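Soluble lytic murein transglycosylase (Escherichia coli, PDB 1QSA) cleaves the glycosidic bonds between N-acetylmuramic acid and N-acetylglucosamine in peptidoglycan, forming 1,6-anhydro-N-acetylmuramic acid ends. Local coordinates at residues M354-I368 and Y600-W614. Numbering follows the deposited sequence. Where two conformers were deposited one is given.
Sequences MVAAQRIGEEYELKI and YFMGDKPTLMSATEW
Gln358 uses both ends of its amide on the backbone of Met609. Gln358 OE1 accepts from Met609 N at 2.9 Å, in the carbonyl plane and on a lone pair. Gln358 NE2 donates to Met609 O at 3.0 Å from above the Met609 carbonyl plane, 43° out of it. Two bonds to one residue fix the rotation of the amide. CG lies anti to the backbone N (chi1 -173°) and the chain runs on extended, which lays it along Trp614. The amide stacks on the indole with the planes 8° apart. Gln358 CG makes a CH-pi contact, 3.6 Å from the centroid of the Trp614 six-membered ring and almost on its normal.

A water links the next pair of backbone groups: it donates to Met354 O and accepts from Leu608 N. Leu608 itself is buried, with CD1 against Met354 SD and CD2 tight against Val355 CG2 at 3.4 Å.

The contact joins the end of helix 351-359, in the alpha-superhelix, to the C-terminal lytic domain. Residues 607-614, close to the C-terminus, meet the end of that helix. A Schellman motif with Gly361 at C-prime ends it. On the other side Ser610 and Glu613 form a capping box at the start of helix 611-615. Ser610 OG accepts from Glu613 N, and Glu613 OE1 accepts from Ser610 N while also bridging to Arg545.

Past the helix, Glu363 OE2 and Lys605 NZ form a salt bridge at 3.0 Å, weak as a hydrogen bond, between two exposed residues. The far end is mostly apolar, apart from a water weakly bonded to Leu366 O and Tyr600 OH. Leu366 CD1 lies over one face of the Tyr600 ring, 3.8 Å from its centroid. Ile368 CD1 touches Tyr600 CE2 at 3.4 Å and also reaches Phe601. Leu445 packs against Leu366, Ile368 and Phe601.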
ATOM      1  N   MET A 354     -23.209   8.001  -0.162  1.00 12.73           N
ATOM      2  CA  MET A 354     -23.576   8.855   0.975  1.00 12.31           C
ATOM      3  C   MET A 354     -23.719  10.333   0.573  1.00 12.15           C
ATOM      4  O   MET A 354     -24.565  11.057   1.114  1.00 12.90           O
ATOM      5  CB  MET A 354     -22.500   8.770   2.069  0.64 14.04           C
ATOM      6  CG  MET A 354     -22.351   7.424   2.745  0.64 17.56           C
ATOM      7  SD  MET A 354     -21.001   7.471   3.965  0.64 18.63           S
ATOM      8  CE  MET A 354     -20.945   5.743   4.423  0.64 18.47           C
ATOM      9  N   VAL A 355     -22.871  10.773  -0.355  1.00 11.51           N
ATOM     10  CA  VAL A 355     -22.945  12.133  -0.868  1.00 11.87           C
ATOM     11  C   VAL A 355     -24.314  12.281  -1.558  1.00 13.02           C
ATOM     12  O   VAL A 355     -25.025  13.281  -1.360  1.00 13.15           O
ATOM     13  CB  VAL A 355     -21.851  12.424  -1.926  1.00 11.69           C
ATOM     14  CG1 VAL A 355     -22.166  13.725  -2.650  1.00 11.73           C
ATOM     15  CG2 VAL A 355     -20.468  12.542  -1.276  1.00 10.73           C
ATOM     16  N   ALA A 356     -24.665  11.278  -2.354  1.00 13.39           N
ATOM     17  CA  ALA A 356     -25.914  11.269  -3.109  1.00 13.66           C
ATOM     18  C   ALA A 356     -27.113  11.450  -2.194  1.00 14.10           C
ATOM     19  O   ALA A 356     -27.983  12.273  -2.474  1.00 14.98           O
ATOM     20  CB  ALA A 356     -26.031   9.988  -3.943  1.00 12.00           C
ATOM     21  N   ALA A 357     -27.136  10.706  -1.087  1.00 13.90           N
ATOM     22  CA  ALA A 357     -28.220  10.803  -0.114  1.00 13.20           C
ATOM     23  C   ALA A 357     -28.307  12.219   0.478  1.00 16.01           C
ATOM     24  O   ALA A 357     -29.393  12.804   0.536  1.00 15.37           O
ATOM     25  CB  ALA A 357     -28.018   9.777   0.989  1.00 14.48           C
ATOM     26  N   GLN A 358     -27.168  12.777   0.903  1.00 13.64           N
ATOM     27  CA  GLN A 358     -27.158  14.121   1.467  1.00 13.45           C
ATOM     28  C   GLN A 358     -27.577  15.171   0.421  1.00 13.67           C
ATOM     29  O   GLN A 358     -28.310  16.099   0.742  1.00 14.72           O
ATOM     30  CB  GLN A 358     -25.782  14.466   2.059  1.00 13.95           C
ATOM     31  CG  GLN A 358     -25.772  15.802   2.812  1.00 13.05           C
ATOM     32  CD  GLN A 358     -24.715  15.899   3.916  1.00 13.51           C
ATOM     33  OE1 GLN A 358     -23.905  14.990   4.108  1.00 14.12           O
ATOM     34  NE2 GLN A 358     -24.712  17.022   4.627  1.00 14.79           N
ATOM     35  N   ARG A 359     -27.165  14.980  -0.830  1.00 14.01           N
ATOM     36  CA  ARG A 359     -27.510  15.922  -1.901  1.00 14.93           C
ATOM     37  C   ARG A 359     -29.026  16.038  -2.089  1.00 17.08           C
ATOM     38  O   ARG A 359     -29.549  17.147  -2.183  1.00 18.43           O
ATOM     39  CB  ARG A 359     -26.828  15.536  -3.222  1.00 13.34           C
ATOM     40  CG  ARG A 359     -27.115  16.502  -4.393  1.00 11.61           C
ATOM     41  CD  ARG A 359     -26.594  17.899  -4.063  1.00 12.55           C
ATOM     42  NE  ARG A 359     -26.980  18.933  -5.033  1.00 11.49           N
ATOM     43  CZ  ARG A 359     -26.334  19.175  -6.167  1.00 11.72           C
ATOM     44  NH1 ARG A 359     -25.337  18.390  -6.551  1.00 12.68           N
ATOM     45  NH2 ARG A 359     -26.745  20.169  -6.959  1.00 11.76           N
ATOM     46  N   ILE A 360     -29.740  14.915  -2.090  1.00 18.68           N
ATOM     47  CA  ILE A 360     -31.196  14.985  -2.265  1.00 22.69           C
ATOM     48  C   ILE A 360     -32.016  15.029  -0.975  1.00 23.21           C
ATOM     49  O   ILE A 360     -33.244  14.929  -1.011  1.00 24.74           O
ATOM     50  CB  ILE A 360     -31.726  13.882  -3.191  1.00 24.68           C
ATOM     51  CG1 ILE A 360     -31.411  12.495  -2.625  1.00 24.35           C
ATOM     52  CG2 ILE A 360     -31.148  14.067  -4.581  1.00 26.71           C
ATOM     53  CD1 ILE A 360     -31.805  11.377  -3.567  1.00 28.85           C
ATOM     54  N   GLY A 361     -31.335  15.184   0.156  1.00 22.61           N
ATOM     55  CA  GLY A 361     -32.010  15.280   1.438  1.00 22.99           C
ATOM     56  C   GLY A 361     -32.681  14.029   1.960  1.00 25.40           C
ATOM     57  O   GLY A 361     -33.674  14.112   2.687  1.00 24.27           O
ATOM     58  N   GLU A 362     -32.152  12.868   1.589  1.00 25.64           N
ATOM     59  CA  GLU A 362     -32.704  11.602   2.050  1.00 28.72           C
ATOM     60  C   GLU A 362     -31.711  10.907   2.978  1.00 29.05           C
ATOM     61  O   GLU A 362     -30.508  11.140   2.904  1.00 28.13           O
ATOM     62  CB  GLU A 362     -33.066  10.712   0.860  1.00 30.11           C
ATOM     63  CG  GLU A 362     -34.258  11.239   0.065  1.00 32.75           C
ATOM     64  CD  GLU A 362     -34.531  10.454  -1.203  1.00 35.35           C
ATOM     65  OE1 GLU A 362     -34.264   9.235  -1.237  1.00 36.12           O
ATOM     66  OE2 GLU A 362     -35.023  11.063  -2.173  1.00 35.93           O
ATOM     67  N   GLU A 363     -32.226  10.119   3.910  1.00 30.88           N
ATOM     68  CA  GLU A 363     -31.363   9.405   4.839  1.00 32.91           C
ATOM     69  C   GLU A 363     -30.703   8.225   4.126  1.00 30.62           C
ATOM     70  O   GLU A 363     -31.355   7.502   3.370  1.00 30.06           O
ATOM     71  CB  GLU A 363     -32.172   8.932   6.050  1.00 38.12           C
ATOM     72  CG  GLU A 363     -31.346   8.203   7.090  1.00 47.24           C
ATOM     73  CD  GLU A 363     -31.986   8.193   8.472  1.00 51.64           C
ATOM     74  OE1 GLU A 363     -33.177   7.817   8.582  1.00 53.88           O
ATOM     75  OE2 GLU A 363     -31.286   8.558   9.444  1.00 53.41           O
ATOM     76  N   TYR A 364     -29.392   8.092   4.299  1.00 27.83           N
ATOM     77  CA  TYR A 364     -28.661   6.994   3.677  1.00 25.15           C
ATOM     78  C   TYR A 364     -28.951   5.693   4.433  1.00 24.66           C
ATOM     79  O   TYR A 364     -28.965   5.674   5.663  1.00 24.18           O
ATOM     80  CB  TYR A 364     -27.157   7.283   3.683  1.00 22.84           C
ATOM     81  CG  TYR A 364     -26.337   6.154   3.110  1.00 23.00           C
ATOM     82  CD1 TYR A 364     -26.281   5.937   1.740  1.00 21.62           C
ATOM     83  CD2 TYR A 364     -25.652   5.274   3.945  1.00 23.00           C
ATOM     84  CE1 TYR A 364     -25.569   4.863   1.205  1.00 21.75           C
ATOM     85  CE2 TYR A 364     -24.936   4.202   3.424  1.00 21.22           C
ATOM     86  CZ  TYR A 364     -24.904   4.000   2.054  1.00 22.72           C
ATOM     87  OH  TYR A 364     -24.237   2.921   1.526  1.00 21.97           O
ATOM     88  N   GLU A 365     -29.207   4.624   3.686  1.00 25.12           N
ATOM     89  CA  GLU A 365     -29.488   3.320   4.276  1.00 26.12           C
ATOM     90  C   GLU A 365     -28.255   2.431   4.273  1.00 23.00           C
ATOM     91  O   GLU A 365     -27.742   2.068   3.216  1.00 21.70           O
ATOM     92  CB  GLU A 365     -30.621   2.620   3.530  1.00 30.16           C
ATOM     93  CG  GLU A 365     -31.985   3.271   3.719  1.00 38.85           C
ATOM     94  CD  GLU A 365     -33.102   2.518   3.016  1.00 42.70           C
ATOM     95  OE1 GLU A 365     -32.857   1.962   1.920  1.00 45.51           O
ATOM     96  OE2 GLU A 365     -34.229   2.481   3.560  1.00 46.24           O
ATOM     97  N   LEU A 366     -27.769   2.104   5.463  1.00 21.58           N
ATOM     98  CA  LEU A 366     -26.612   1.237   5.588  1.00 21.61           C
ATOM     99  C   LEU A 366     -27.034  -0.209   5.401  1.00 21.86           C
ATOM    100  O   LEU A 366     -27.984  -0.664   6.030  1.00 23.18           O
ATOM    101  CB  LEU A 366     -25.977   1.370   6.972  1.00 21.59           C
ATOM    102  CG  LEU A 366     -25.120   2.583   7.307  1.00 24.20           C
ATOM    103  CD1 LEU A 366     -24.499   2.377   8.671  1.00 25.33           C
ATOM    104  CD2 LEU A 366     -24.027   2.699   6.283  1.00 26.70           C
ATOM    105  N   LYS A 367     -26.369  -0.908   4.494  1.00 20.40           N
ATOM    106  CA  LYS A 367     -26.655  -2.319   4.290  1.00 20.78           C
ATOM    107  C   LYS A 367     -25.706  -3.045   5.241  1.00 20.25           C
ATOM    108  O   LYS A 367     -24.486  -2.891   5.145  1.00 18.94           O
ATOM    109  CB  LYS A 367     -26.388  -2.748   2.848  1.00 21.01           C
ATOM    110  CG  LYS A 367     -26.503  -4.253   2.648  1.00 24.61           C
ATOM    111  CD  LYS A 367     -26.428  -4.645   1.184  1.00 26.84           C
ATOM    112  CE  LYS A 367     -26.391  -6.157   1.019  1.00 31.19           C
ATOM    113  NZ  LYS A 367     -27.534  -6.847   1.691  1.00 33.51           N
ATOM    114  N   ILE A 368     -26.266  -3.765   6.209  1.00 18.63           N
ATOM    115  CA  ILE A 368     -25.437  -4.504   7.164  1.00 18.31           C
ATOM    116  C   ILE A 368     -25.754  -6.000   7.145  1.00 19.71           C
ATOM    117  O   ILE A 368     -26.813  -6.418   7.614  1.00 22.78           O
ATOM    118  CB  ILE A 368     -25.618  -3.972   8.612  1.00 17.24           C
ATOM    119  CG1 ILE A 368     -25.344  -2.465   8.656  1.00 17.31           C
ATOM    120  CG2 ILE A 368     -24.660  -4.689   9.575  1.00 18.09           C
ATOM    121  CD1 ILE A 368     -25.621  -1.819   9.988  1.00 20.70           C
ATOM    122  N   TYR A 600     -22.959   5.643  13.230  1.00 13.65           N
ATOM    123  CA  TYR A 600     -24.067   4.699  13.220  1.00 14.52           C
ATOM    124  C   TYR A 600     -23.955   3.697  14.370  1.00 14.97           C
ATOM    125  O   TYR A 600     -24.917   3.501  15.123  1.00 15.33           O
ATOM    126  CB  TYR A 600     -24.158   3.951  11.883  1.00 14.51           C
ATOM    127  CG  TYR A 600     -25.244   2.899  11.895  1.00 15.48           C
ATOM    128  CD1 TYR A 600     -26.572   3.243  11.657  1.00 17.99           C
ATOM    129  CD2 TYR A 600     -24.948   1.569  12.211  1.00 17.01           C
ATOM    130  CE1 TYR A 600     -27.581   2.287  11.737  1.00 19.74           C
ATOM    131  CE2 TYR A 600     -25.952   0.610  12.297  1.00 18.72           C
ATOM    132  CZ  TYR A 600     -27.259   0.978  12.059  1.00 20.22           C
ATOM    133  OH  TYR A 600     -28.254   0.031  12.134  1.00 24.21           O
ATOM    134  N   PHE A 601     -22.784   3.075  14.514  1.00 14.41           N
ATOM    135  CA  PHE A 601     -22.585   2.091  15.569  1.00 15.11           C
ATOM    136  C   PHE A 601     -22.577   2.683  16.975  1.00 17.75           C
ATOM    137  O   PHE A 601     -22.732   1.960  17.957  1.00 18.84           O
ATOM    138  CB  PHE A 601     -21.353   1.229  15.271  1.00 14.43           C
ATOM    139  CG  PHE A 601     -21.555   0.293  14.116  1.00 13.23           C
ATOM    140  CD1 PHE A 601     -22.553  -0.688  14.164  1.00 13.43           C
ATOM    141  CD2 PHE A 601     -20.789   0.409  12.961  1.00 12.83           C
ATOM    142  CE1 PHE A 601     -22.788  -1.534  13.075  1.00 14.60           C
ATOM    143  CE2 PHE A 601     -21.015  -0.432  11.866  1.00 12.96           C
ATOM    144  CZ  PHE A 601     -22.019  -1.406  11.919  1.00 15.26           C
ATOM    145  N   MET A 602     -22.445   4.005  17.066  1.00 16.97           N
ATOM    146  CA  MET A 602     -22.477   4.695  18.350  1.00 20.12           C
ATOM    147  C   MET A 602     -23.894   5.217  18.644  1.00 20.88           C
ATOM    148  O   MET A 602     -24.123   5.876  19.661  1.00 22.31           O
ATOM    149  CB  MET A 602     -21.486   5.853  18.364  1.00 21.34           C
ATOM    150  CG  MET A 602     -20.040   5.405  18.347  1.00 23.27           C
ATOM    151  SD  MET A 602     -18.946   6.823  18.283  1.00 27.97           S
ATOM    152  CE  MET A 602     -17.432   6.029  17.857  1.00 28.70           C
ATOM    153  N   GLY A 603     -24.825   4.951  17.732  1.00 21.03           N
ATOM    154  CA  GLY A 603     -26.206   5.376  17.920  1.00 22.35           C
ATOM    155  C   GLY A 603     -26.574   6.765  17.431  1.00 24.28           C
ATOM    156  O   GLY A 603     -27.627   7.294  17.807  1.00 24.24           O
ATOM    157  N   ASP A 604     -25.713   7.366  16.611  1.00 23.49           N
ATOM    158  CA  ASP A 604     -25.957   8.698  16.066  1.00 23.38           C
ATOM    159  C   ASP A 604     -26.309   8.637  14.582  1.00 23.09           C
ATOM    160  O   ASP A 604     -26.110   7.616  13.930  1.00 22.84           O
ATOM    161  CB  ASP A 604     -24.733   9.588  16.265  1.00 24.82           C
ATOM    162  CG  ASP A 604     -24.353   9.737  17.723  1.00 28.31           C
ATOM    163  OD1 ASP A 604     -25.245   9.981  18.566  1.00 28.61           O
ATOM    164  OD2 ASP A 604     -23.155   9.606  18.031  1.00 28.64           O
ATOM    165  N   LYS A 605     -26.855   9.735  14.065  1.00 22.43           N
ATOM    166  CA  LYS A 605     -27.252   9.844  12.663  1.00 24.00           C
ATOM    167  C   LYS A 605     -26.003   9.908  11.785  1.00 22.10           C
ATOM    168  O   LYS A 605     -25.176  10.811  11.922  1.00 22.76           O
ATOM    169  CB  LYS A 605     -28.112  11.095  12.480  1.00 26.08           C
ATOM    170  CG  LYS A 605     -28.775  11.232  11.119  1.00 31.84           C
ATOM    171  CD  LYS A 605     -29.794  12.373  11.141  1.00 36.03           C
ATOM    172  CE  LYS A 605     -30.322  12.694   9.745  1.00 39.68           C
ATOM    173  NZ  LYS A 605     -30.908  11.511   9.043  1.00 42.60           N
ATOM    174  N   PRO A 606     -25.875   8.979  10.831  1.00 21.18           N
ATOM    175  CA  PRO A 606     -24.693   8.973   9.962  1.00 20.02           C
ATOM    176  C   PRO A 606     -24.642   9.909   8.747  1.00 18.55           C
ATOM    177  O   PRO A 606     -24.070   9.543   7.727  1.00 18.74           O
ATOM    178  CB  PRO A 606     -24.580   7.503   9.566  1.00 21.85           C
ATOM    179  CG  PRO A 606     -26.003   7.060   9.472  1.00 22.53           C
ATOM    180  CD  PRO A 606     -26.737   7.806  10.578  1.00 20.28           C
ATOM    181  N   THR A 607     -25.172  11.126   8.868  1.00 18.96           N
ATOM    182  CA  THR A 607     -25.134  12.079   7.752  1.00 18.68           C
ATOM    183  C   THR A 607     -23.660  12.284   7.384  1.00 16.20           C
ATOM    184  O   THR A 607     -22.823  12.448   8.261  1.00 17.69           O
ATOM    185  CB  THR A 607     -25.770  13.426   8.145  1.00 22.27           C
ATOM    186  OG1 THR A 607     -27.080  13.187   8.689  1.00 22.53           O
ATOM    187  CG2 THR A 607     -25.894  14.350   6.913  1.00 22.05           C
ATOM    188  N   LEU A 608     -23.344  12.276   6.097  1.00 14.93           N
ATOM    189  CA  LEU A 608     -21.948  12.388   5.672  1.00 13.65           C
ATOM    190  C   LEU A 608     -21.160  13.604   6.145  1.00 14.22           C
ATOM    191  O   LEU A 608     -20.003  13.478   6.570  1.00 12.27           O
ATOM    192  CB  LEU A 608     -21.842  12.271   4.151  1.00 14.33           C
ATOM    193  CG  LEU A 608     -20.393  12.226   3.646  1.00 14.65           C
ATOM    194  CD1 LEU A 608     -19.748  10.897   4.027  1.00 16.14           C
ATOM    195  CD2 LEU A 608     -20.364  12.442   2.142  1.00 15.61           C
ATOM    196  N   MET A 609     -21.755  14.783   5.993  1.00 13.57           N
ATOM    197  CA  MET A 609     -21.104  16.031   6.386  1.00 13.42           C
ATOM    198  C   MET A 609     -22.013  16.872   7.269  1.00 14.49           C
ATOM    199  O   MET A 609     -23.245  16.770   7.200  1.00 13.83           O
ATOM    200  CB  MET A 609     -20.737  16.869   5.142  1.00 12.35           C
ATOM    201  CG  MET A 609     -19.788  16.173   4.168  1.00 13.68           C
ATOM    202  SD  MET A 609     -19.176  17.305   2.913  1.00 14.11           S
ATOM    203  CE  MET A 609     -18.597  16.191   1.656  1.00 16.27           C
ATOM    204  N   SER A 610     -21.396  17.716   8.088  1.00 13.30           N
ATOM    205  CA  SER A 610     -22.144  18.636   8.944  1.00 15.21           C
ATOM    206  C   SER A 610     -22.699  19.721   8.017  1.00 15.87           C
ATOM    207  O   SER A 610     -22.235  19.878   6.881  1.00 15.99           O
ATOM    208  CB  SER A 610     -21.217  19.274   9.986  1.00 16.70           C
ATOM    209  OG  SER A 610     -20.310  20.195   9.395  1.00 15.78           O
ATOM    210  N   ALA A 611     -23.687  20.471   8.487  1.00 16.98           N
ATOM    211  CA  ALA A 611     -24.264  21.542   7.670  1.00 17.42           C
ATOM    212  C   ALA A 611     -23.172  22.547   7.300  1.00 16.97           C
ATOM    213  O   ALA A 611     -23.124  23.030   6.175  1.00 17.54           O
ATOM    214  CB  ALA A 611     -25.368  22.250   8.441  1.00 20.87           C
ATOM    215  N   THR A 612     -22.268  22.811   8.240  1.00 17.81           N
ATOM    216  CA  THR A 612     -21.179  23.758   8.006  1.00 17.49           C
ATOM    217  C   THR A 612     -20.197  23.256   6.944  1.00 15.77           C
ATOM    218  O   THR A 612     -19.831  23.996   6.024  1.00 15.45           O
ATOM    219  CB  THR A 612     -20.467  24.107   9.325  1.00 19.44           C
ATOM    220  OG1 THR A 612     -21.411  24.756  10.197  1.00 22.90           O
ATOM    221  CG2 THR A 612     -19.301  25.050   9.076  1.00 20.74           C
ATOM    222  N   GLU A 613     -19.812  21.989   7.035  1.00 13.47           N
ATOM    223  CA  GLU A 613     -18.902  21.412   6.049  1.00 12.31           C
ATOM    224  C   GLU A 613     -19.569  21.379   4.673  1.00 12.59           C
ATOM    225  O   GLU A 613     -18.951  21.727   3.656  1.00 12.77           O
ATOM    226  CB  GLU A 613     -18.524  19.984   6.459  1.00 11.66           C
ATOM    227  CG  GLU A 613     -17.605  19.911   7.673  1.00 13.14           C
ATOM    228  CD  GLU A 613     -17.526  18.512   8.272  1.00 13.50           C
ATOM    229  OE1 GLU A 613     -18.443  17.706   8.035  1.00 11.86           O
ATOM    230  OE2 GLU A 613     -16.553  18.222   8.999  1.00 11.88           O
ATOM    231  N   TRP A 614     -20.822  20.929   4.644  1.00 13.34           N
ATOM    232  CA  TRP A 614     -21.586  20.806   3.404  1.00 13.50           C
ATOM    233  C   TRP A 614     -21.808  22.126   2.663  1.00 14.26           C
ATOM    234  O   TRP A 614     -21.758  22.158   1.433  1.00 15.84           O
ATOM    235  CB  TRP A 614     -22.950  20.163   3.702  1.00 13.68           C
ATOM    236  CG  TRP A 614     -23.791  19.846   2.483  1.00 16.94           C
ATOM    237  CD1 TRP A 614     -24.870  20.557   2.005  1.00 16.93           C
ATOM    238  CD2 TRP A 614     -23.639  18.720   1.612  1.00 15.44           C
ATOM    239  NE1 TRP A 614     -25.391  19.936   0.892  1.00 19.47           N
ATOM    240  CE2 TRP A 614     -24.661  18.806   0.627  1.00 17.12           C
ATOM    241  CE3 TRP A 614     -22.747  17.647   1.565  1.00 16.16           C
ATOM    242  CZ2 TRP A 614     -24.808  17.853  -0.390  1.00 17.83           C
ATOM    243  CZ3 TRP A 614     -22.893  16.695   0.550  1.00 17.83           C
ATOM    244  CH2 TRP A 614     -23.920  16.809  -0.412  1.00 17.07           C
TER
HETATM  245  O   HOH W   1     -25.319  11.099   3.837  1.00 19.52           O
HETATM  246  O   HOH W   2     -29.440  -0.159   8.974  1.00 38.50           O